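Local structure of DUF985 domain-containing protein (Shewanella oneidensis, 1YUD) at residues S62-L67 / Q162-P167; L48-Y53 / C131-G136. The protein is of unknown function but belongs to the cupin superfamily, its chain folded into two facing beta-sheets and paired with a second copy in the assembly. One frame throughout, in Å; residues are numbered along the deposited sequence.

Contact 1 (S62-L67 / Q162-P167)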
ATOM      1  N   SER A  62       0.362 -18.392  -0.136  1.00 59.37           N
ATOM      2  CA  SER A  62      -0.918 -17.986   0.426  1.00 59.23           C
ATOM      3  C   SER A  62      -2.006 -18.844  -0.195  1.00 59.49           C
ATOM      4  O   SER A  62      -2.397 -18.623  -1.333  1.00 60.11           O
ATOM      5  CB  SER A  62      -1.182 -16.511   0.135  1.00 58.42           C
ATOM      6  OG  SER A  62      -2.357 -16.090   0.801  1.00 57.65           O
ATOM      7  N   HIS A  63      -2.499 -19.821   0.559  1.00 60.44           N
ATOM      8  CA  HIS A  63      -3.517 -20.739   0.055  1.00 61.29           C
ATOM      9  C   HIS A  63      -4.883 -20.133  -0.285  1.00 61.02           C
ATOM     10  O   HIS A  63      -5.432 -19.312   0.455  1.00 59.78           O
ATOM     11  CB  HIS A  63      -3.705 -21.902   1.035  1.00 61.97           C
ATOM     12  CG  HIS A  63      -2.426 -22.566   1.437  1.00 63.36           C
ATOM     13  ND1 HIS A  63      -1.737 -22.222   2.580  1.00 64.95           N
ATOM     14  CD2 HIS A  63      -1.700 -23.538   0.841  1.00 64.13           C
ATOM     15  CE1 HIS A  63      -0.643 -22.955   2.673  1.00 65.19           C
ATOM     16  NE2 HIS A  63      -0.596 -23.762   1.629  1.00 65.89           N
ATOM     17  N   PHE A  64      -5.418 -20.568  -1.422  1.00 60.35           N
ATOM     18  CA  PHE A  64      -6.709 -20.114  -1.894  1.00 59.79           C
ATOM     19  C   PHE A  64      -7.666 -19.834  -0.744  1.00 59.18           C
ATOM     20  O   PHE A  64      -7.836 -20.665   0.152  1.00 59.40           O
ATOM     21  CB  PHE A  64      -7.313 -21.153  -2.827  1.00 60.35           C
ATOM     22  CG  PHE A  64      -6.712 -21.151  -4.198  1.00 61.79           C
ATOM     23  CD1 PHE A  64      -6.113 -22.295  -4.716  1.00 63.38           C
ATOM     24  CD2 PHE A  64      -6.770 -20.009  -4.990  1.00 61.62           C
ATOM     25  CE1 PHE A  64      -5.578 -22.308  -6.011  1.00 62.00           C
ATOM     26  CE2 PHE A  64      -6.242 -20.008  -6.280  1.00 61.30           C
ATOM     27  CZ  PHE A  64      -5.646 -21.161  -6.790  1.00 62.56           C
ATOM     28  N   HIS A  65      -8.277 -18.651  -0.790  1.00 58.10           N
ATOM     29  CA  HIS A  65      -9.234 -18.179   0.215  1.00 55.83           C
ATOM     30  C   HIS A  65     -10.082 -17.069  -0.412  1.00 54.44           C
ATOM     31  O   HIS A  65      -9.699 -16.475  -1.409  1.00 53.94           O
ATOM     32  CB  HIS A  65      -8.479 -17.635   1.426  1.00 55.07           C
ATOM     33  CG  HIS A  65      -7.478 -16.576   1.082  1.00 52.64           C
ATOM     34  ND1 HIS A  65      -7.630 -15.256   1.448  1.00 51.41           N
ATOM     35  CD2 HIS A  65      -6.325 -16.639   0.376  1.00 52.06           C
ATOM     36  CE1 HIS A  65      -6.614 -14.552   0.981  1.00 51.02           C
ATOM     37  NE2 HIS A  65      -5.808 -15.368   0.327  1.00 51.49           N
ATOM     38  N   ARG A  66     -11.228 -16.777   0.175  1.00 54.72           N
ATOM     39  CA  ARG A  66     -12.086 -15.746  -0.383  1.00 56.76           C
ATOM     40  C   ARG A  66     -12.451 -14.645   0.607  1.00 56.94           C
ATOM     41  O   ARG A  66     -12.718 -14.905   1.779  1.00 57.28           O
ATOM     42  CB  ARG A  66     -13.360 -16.382  -0.924  1.00 58.87           C
ATOM     43  CG  ARG A  66     -14.336 -15.408  -1.517  1.00 60.29           C
ATOM     44  CD  ARG A  66     -15.706 -16.043  -1.581  1.00 63.80           C
ATOM     45  NE  ARG A  66     -15.720 -17.264  -2.381  1.00 65.04           N
ATOM     46  CZ  ARG A  66     -16.769 -18.073  -2.478  1.00 66.27           C
ATOM     47  NH1 ARG A  66     -17.888 -17.800  -1.819  1.00 66.49           N
ATOM     48  NH2 ARG A  66     -16.704 -19.149  -3.247  1.00 67.22           N
ATOM     49  N   LEU A  67     -12.458 -13.409   0.121  1.00 56.95           N
ATOM     50  CA  LEU A  67     -12.789 -12.254   0.946  1.00 55.85           C
ATOM     51  C   LEU A  67     -14.141 -11.663   0.572  1.00 54.10           C
ATOM     52  O   LEU A  67     -14.666 -11.914  -0.509  1.00 54.01           O
ATOM     53  CB  LEU A  67     -11.708 -11.181   0.805  1.00 55.70           C
ATOM     54  CG  LEU A  67     -10.459 -11.304   1.683  1.00 55.83           C
ATOM     55  CD1 LEU A  67     -10.153 -12.761   1.983  1.00 53.80           C
ATOM     56  CD2 LEU A  67      -9.291 -10.617   0.977  1.00 54.94           C
ATOM     57  N   GLN A 162      -3.360 -27.674  -6.668  1.00 78.68           N
ATOM     58  CA  GLN A 162      -2.450 -28.552  -5.938  1.00 79.54           C
ATOM     59  C   GLN A 162      -1.234 -27.809  -5.401  1.00 80.35           C
ATOM     60  O   GLN A 162      -0.297 -28.431  -4.909  1.00 80.79           O
ATOM     61  CB  GLN A 162      -1.944 -29.677  -6.833  1.00 79.57           C
ATOM     62  CG  GLN A 162      -2.990 -30.644  -7.326  1.00 79.77           C
ATOM     63  CD  GLN A 162      -2.369 -31.783  -8.119  1.00 80.55           C
ATOM     64  OE1 GLN A 162      -1.538 -31.561  -9.008  1.00 79.75           O
ATOM     65  NE2 GLN A 162      -2.768 -33.010  -7.804  1.00 81.70           N
ATOM     66  N   LYS A 163      -1.228 -26.489  -5.517  1.00 81.42           N
ATOM     67  CA  LYS A 163      -0.108 -25.704  -5.009  1.00 82.47           C
ATOM     68  C   LYS A 163      -0.571 -24.700  -3.963  1.00 81.87           C
ATOM     69  O   LYS A 163       0.082 -24.515  -2.932  1.00 80.64           O
ATOM     70  CB  LYS A 163       0.606 -24.972  -6.153  1.00 83.62           C
ATOM     71  CG  LYS A 163       1.591 -25.843  -6.923  1.00 86.33           C
ATOM     72  CD  LYS A 163       0.923 -27.076  -7.529  1.00 88.58           C
ATOM     73  CE  LYS A 163       1.945 -27.962  -8.240  1.00 90.28           C
ATOM     74  NZ  LYS A 163       1.342 -29.177  -8.873  1.00 90.45           N
ATOM     75  N   LEU A 164      -1.711 -24.068  -4.233  1.00 81.68           N
ATOM     76  CA  LEU A 164      -2.270 -23.066  -3.336  1.00 81.90           C
ATOM     77  C   LEU A 164      -3.432 -23.635  -2.535  1.00 82.49           C
ATOM     78  O   LEU A 164      -4.398 -22.932  -2.245  1.00 83.29           O
ATOM     79  CB  LEU A 164      -2.752 -21.850  -4.136  1.00 80.77           C
ATOM     80  CG  LEU A 164      -1.810 -21.246  -5.186  1.00 80.04           C
ATOM     81  CD1 LEU A 164      -2.492 -20.072  -5.860  1.00 80.50           C
ATOM     82  CD2 LEU A 164      -0.521 -20.799  -4.539  1.00 80.46           C
ATOM     83  N   SER A 165      -3.341 -24.909  -2.178  1.00 83.22           N
ATOM     84  CA  SER A 165      -4.392 -25.552  -1.404  1.00 83.56           C
ATOM     85  C   SER A 165      -3.858 -26.822  -0.759  1.00 83.69           C
ATOM     86  O   SER A 165      -2.782 -27.299  -1.115  1.00 83.98           O
ATOM     87  CB  SER A 165      -5.576 -25.889  -2.314  1.00 83.56           C
ATOM     88  OG  SER A 165      -6.652 -26.428  -1.570  1.00 84.37           O
ATOM     89  N   ARG A 166      -4.602 -27.355   0.204  1.00 84.19           N
ATOM     90  CA  ARG A 166      -4.207 -28.589   0.881  1.00 85.14           C
ATOM     91  C   ARG A 166      -5.430 -29.403   1.274  1.00 86.09           C
ATOM     92  O   ARG A 166      -6.458 -28.847   1.676  1.00 86.26           O
ATOM     93  CB  ARG A 166      -3.335 -28.296   2.113  1.00 83.10           C
ATOM     94  CG  ARG A 166      -1.879 -28.040   1.759  1.00 81.05           C
ATOM     95  CD  ARG A 166      -1.020 -27.841   2.986  1.00 80.06           C
ATOM     96  NE  ARG A 166      -1.547 -26.803   3.860  1.00 80.20           N
ATOM     97  CZ  ARG A 166      -0.794 -25.933   4.526  1.00 80.69           C
ATOM     98  NH1 ARG A 166       0.528 -25.973   4.413  1.00 80.07           N
ATOM     99  NH2 ARG A 166      -1.363 -25.022   5.310  1.00 80.75           N
ATOM    100  N   PRO A 167      -5.328 -30.739   1.159  1.00 86.78           N
ATOM    101  CA  PRO A 167      -6.373 -31.720   1.467  1.00 87.50           C
ATOM    102  C   PRO A 167      -6.831 -31.904   2.917  1.00 87.81           C
ATOM    103  O   PRO A 167      -6.230 -31.384   3.859  1.00 86.86           O
ATOM    104  CB  PRO A 167      -5.808 -33.008   0.875  1.00 87.76           C
ATOM    105  CG  PRO A 167      -4.346 -32.844   1.084  1.00 87.03           C
ATOM    106  CD  PRO A 167      -4.114 -31.416   0.668  1.00 86.61           C
TER

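Contact 2 (L48-Y53 / C131-G136)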
ATOM      1  N   LEU A  48     -13.808   1.260   8.419  1.00 64.79           N
ATOM      2  CA  LEU A  48     -13.594   1.857   7.107  1.00 60.78           C
ATOM      3  C   LEU A  48     -12.489   1.120   6.334  1.00 58.93           C
ATOM      4  O   LEU A  48     -12.617   0.895   5.131  1.00 58.69           O
ATOM      5  CB  LEU A  48     -13.242   3.339   7.276  1.00 60.53           C
ATOM      6  CG  LEU A  48     -13.654   4.346   6.196  1.00 60.03           C
ATOM      7  CD1 LEU A  48     -15.153   4.256   5.946  1.00 60.29           C
ATOM      8  CD2 LEU A  48     -13.284   5.759   6.648  1.00 58.13           C
ATOM      9  N   TRP A  49     -11.403   0.761   7.019  1.00 56.16           N
ATOM     10  CA  TRP A  49     -10.303   0.034   6.383  1.00 51.95           C
ATOM     11  C   TRP A  49      -9.304  -0.598   7.364  1.00 49.98           C
ATOM     12  O   TRP A  49      -9.403  -0.432   8.580  1.00 48.38           O
ATOM     13  CB  TRP A  49      -9.553   0.932   5.393  1.00 50.80           C
ATOM     14  CG  TRP A  49      -8.871   2.142   5.977  1.00 52.04           C
ATOM     15  CD1 TRP A  49      -9.334   3.422   5.969  1.00 51.36           C
ATOM     16  CD2 TRP A  49      -7.595   2.184   6.630  1.00 51.77           C
ATOM     17  NE1 TRP A  49      -8.430   4.263   6.568  1.00 50.71           N
ATOM     18  CE2 TRP A  49      -7.351   3.530   6.986  1.00 51.50           C
ATOM     19  CE3 TRP A  49      -6.631   1.214   6.949  1.00 51.31           C
ATOM     20  CZ2 TRP A  49      -6.188   3.937   7.646  1.00 52.16           C
ATOM     21  CZ3 TRP A  49      -5.470   1.616   7.605  1.00 52.42           C
ATOM     22  CH2 TRP A  49      -5.261   2.971   7.947  1.00 52.69           C
ATOM     23  N   SER A  50      -8.346  -1.334   6.809  1.00 47.74           N
ATOM     24  CA  SER A  50      -7.316  -2.013   7.590  1.00 44.73           C
ATOM     25  C   SER A  50      -6.121  -2.411   6.713  1.00 43.81           C
ATOM     26  O   SER A  50      -6.285  -2.766   5.552  1.00 46.12           O
ATOM     27  CB  SER A  50      -7.906  -3.268   8.240  1.00 42.99           C
ATOM     28  OG  SER A  50      -8.456  -4.150   7.282  1.00 36.50           O
ATOM     29  N   SER A  51      -4.919  -2.341   7.266  1.00 41.77           N
ATOM     30  CA  SER A  51      -3.725  -2.733   6.528  1.00 39.94           C
ATOM     31  C   SER A  51      -2.887  -3.660   7.402  1.00 40.19           C
ATOM     32  O   SER A  51      -2.850  -3.514   8.618  1.00 40.15           O
ATOM     33  CB  SER A  51      -2.887  -1.510   6.155  1.00 40.90           C
ATOM     34  OG  SER A  51      -1.605  -1.899   5.680  1.00 38.11           O
ATOM     35  N   ILE A  52      -2.222  -4.618   6.776  1.00 39.09           N
ATOM     36  CA  ILE A  52      -1.385  -5.556   7.492  1.00 37.96           C
ATOM     37  C   ILE A  52      -0.153  -5.767   6.652  1.00 39.80           C
ATOM     38  O   ILE A  52      -0.154  -5.502   5.449  1.00 42.54           O
ATOM     39  CB  ILE A  52      -2.042  -6.931   7.633  1.00 36.03           C
ATOM     40  CG1 ILE A  52      -2.098  -7.596   6.260  1.00 37.60           C
ATOM     41  CG2 ILE A  52      -3.427  -6.802   8.223  1.00 35.30           C
ATOM     42  CD1 ILE A  52      -2.620  -9.011   6.272  1.00 38.06           C
ATOM     43  N   TYR A  53       0.913  -6.224   7.286  1.00 38.70           N
ATOM     44  CA  TYR A  53       2.117  -6.524   6.554  1.00 38.11           C
ATOM     45  C   TYR A  53       1.842  -7.984   6.173  1.00 39.19           C
ATOM     46  O   TYR A  53       0.861  -8.561   6.646  1.00 38.27           O
ATOM     47  CB  TYR A  53       3.309  -6.419   7.483  1.00 38.31           C
ATOM     48  CG  TYR A  53       3.782  -5.016   7.755  1.00 36.67           C
ATOM     49  CD1 TYR A  53       4.563  -4.340   6.820  1.00 38.28           C
ATOM     50  CD2 TYR A  53       3.521  -4.385   8.968  1.00 33.63           C
ATOM     51  CE1 TYR A  53       5.086  -3.073   7.087  1.00 35.97           C
ATOM     52  CE2 TYR A  53       4.041  -3.118   9.247  1.00 31.87           C
ATOM     53  CZ  TYR A  53       4.823  -2.474   8.305  1.00 33.41           C
ATOM     54  OH  TYR A  53       5.390  -1.251   8.569  1.00 32.28           O
ATOM     55  N   CYS A 131      -1.120  -5.244   2.374  1.00 41.71           N
ATOM     56  CA  CYS A 131      -2.472  -5.619   2.012  1.00 43.02           C
ATOM     57  C   CYS A 131      -3.495  -4.765   2.744  1.00 44.24           C
ATOM     58  O   CYS A 131      -3.553  -4.730   3.973  1.00 43.45           O
ATOM     59  CB  CYS A 131      -2.713  -7.108   2.288  1.00 43.37           C
ATOM     60  SG  CYS A 131      -1.889  -8.225   1.104  1.00 45.99           S
HETATM   61  N   MSE A 132      -4.308  -4.082   1.949  1.00 46.93           N
HETATM   62  CA  MSE A 132      -5.345  -3.184   2.434  1.00 48.57           C
HETATM   63  C   MSE A 132      -6.714  -3.650   1.940  1.00 49.61           C
HETATM   64  O   MSE A 132      -6.994  -3.586   0.747  1.00 49.28           O
HETATM   65  CB  MSE A 132      -5.030  -1.766   1.921  1.00 50.36           C
HETATM   66  CG  MSE A 132      -5.922  -0.624   2.410  1.00 52.61           C
HETATM   67 SE   MSE A 132      -7.677  -0.521   1.573  1.00 58.41          SE
HETATM   68  CE  MSE A 132      -8.734  -0.784   3.154  1.00 54.71           C
ATOM     69  N   VAL A 133      -7.547  -4.149   2.855  1.00 52.06           N
ATOM     70  CA  VAL A 133      -8.906  -4.600   2.528  1.00 55.43           C
ATOM     71  C   VAL A 133      -9.805  -3.491   3.046  1.00 58.76           C
ATOM     72  O   VAL A 133      -9.697  -3.117   4.205  1.00 59.07           O
ATOM     73  CB  VAL A 133      -9.261  -5.915   3.237  1.00 53.77           C
ATOM     74  CG1 VAL A 133      -8.821  -5.868   4.661  1.00 54.55           C
ATOM     75  CG2 VAL A 133     -10.745  -6.140   3.175  1.00 53.36           C
ATOM     76  N   SER A 134     -10.694  -2.972   2.201  1.00 63.68           N
ATOM     77  CA  SER A 134     -11.520  -1.829   2.577  1.00 66.44           C
ATOM     78  C   SER A 134     -12.442  -1.938   3.764  1.00 68.92           C
ATOM     79  O   SER A 134     -12.108  -1.452   4.846  1.00 71.56           O
ATOM     80  CB  SER A 134     -12.305  -1.304   1.384  1.00 67.00           C
ATOM     81  OG  SER A 134     -12.572   0.071   1.584  1.00 65.99           O
ATOM     82  N   PRO A 135     -13.634  -2.523   3.594  1.00 69.47           N
ATOM     83  CA  PRO A 135     -14.389  -2.541   4.852  1.00 69.44           C
ATOM     84  C   PRO A 135     -13.687  -3.454   5.866  1.00 70.39           C
ATOM     85  O   PRO A 135     -13.744  -4.675   5.746  1.00 71.26           O
ATOM     86  CB  PRO A 135     -15.755  -3.057   4.421  1.00 68.97           C
ATOM     87  CG  PRO A 135     -15.870  -2.522   3.007  1.00 69.43           C
ATOM     88  CD  PRO A 135     -14.502  -2.826   2.442  1.00 68.57           C
ATOM     89  N   GLY A 136     -13.010  -2.848   6.843  1.00 70.99           N
ATOM     90  CA  GLY A 136     -12.292  -3.591   7.870  1.00 72.49           C
ATOM     91  C   GLY A 136     -12.358  -5.109   7.817  1.00 73.35           C
ATOM     92  O   GLY A 136     -13.439  -5.696   7.910  1.00 74.25           O
TER

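Contact 1 (S62-L67 / Q162-P167)
One face of the F64 ring is covered by L164: CB lies 3.3 Å above the plane, displaced toward the rim near CD1 and CE1, a CH-pi contact, and methyl CD1 reaches CZ at 3.5 Å. At the edge of the same ring, near its plane, is S165 CB. The H63 imidazole has S165 N at its edge, 3.7 Å from CD2, while its CE1 sits over one face of the R166 guanidinium, the two planes 36° apart. R166 is bent about CG-CD (chi3 -54°), which places NE, and its flat, exposed end suits the solvent side. Histidine fits here because its flat, polar ring can give ND1 to E28 O while meeting the guanidinium. The backbones are joined by one bond, F64 N to L164 O, 2.7 Å. An alanine in place of F64 would probably leave L164 CB and CD1 without their aromatic cover and open a gap beside I116 and I86. Leucine, branched and apolar, suits this buried spot, and it also touches Y84. The arrangement is a C-terminal segment, following helix 158-161, that meets strand 62-66, the outermost strand of its sheet within the chain, in the cupin beta-barrel.

Contact 2 (L48-Y53 / C131-G136)
Two neighbouring antiparallel strands of a cupin sheet meet here, I52 pairing with C131 and S51 with M132. I52 and C131 form a hydrogen-bonded pair: I52 N donates to C131 O at 3.1 Å, and C131 N returns a straighter bond to I52 O at 3.2 Å, with an angle of 169° at the hydrogen. S51 and M132 are the non-hydrogen-bonded pair, their CA atoms 4.4 Å apart. Further along, V133 N donates to S50 O over 3.3 Å, but the return bond from S50 N to V133 O is weak. On the face that carries I52 and C131, CG1 of the isoleucine lies 4.0 Å from CB of the cysteine, a branched apolar chain against a small one. S50 shares that face. Its OG stands between the backbone N and the carbonyl carbon (chi1 57°), beside V133 CG1, and bonds to F137 N; a small hydroxyl suits a place so close to the backbone. The other face carries S51 and M132, a selenomethionine whose long chain is bent about CB-CG and CG-SE. This face meets the second subunit: S51 OG bonds to its Q108 as well as to S35 of the same chain, and M132 packs on its counterpart M132 of the second subunit. Strand 31-37 flanks 50-57 on one side, and strand 71-76 flanks 126-133 on the other, setting the contact in the middle of the six-stranded sheet.

How the contacts relate
Both contacts are largely buried, but they serve different sheets and different kinds of joint. Contact 2 unites two central strands, 50-57 and 126-133, through repeated backbone bonds, with one face turned to the second subunit. Contact 1 lies at the edge strand 62-66 of the other sheet, where a loop supplies a single backbone bond and side-chain packing does most of the work; K163 and R166 are exposed, and neither of its segments touches the other subunit. Strands 50-57 and 62-66 follow each other in the chain, so the chain passes from one sheet to the other between the two places. The centres are about 20 Å apart, on opposite sides of the chain's centre.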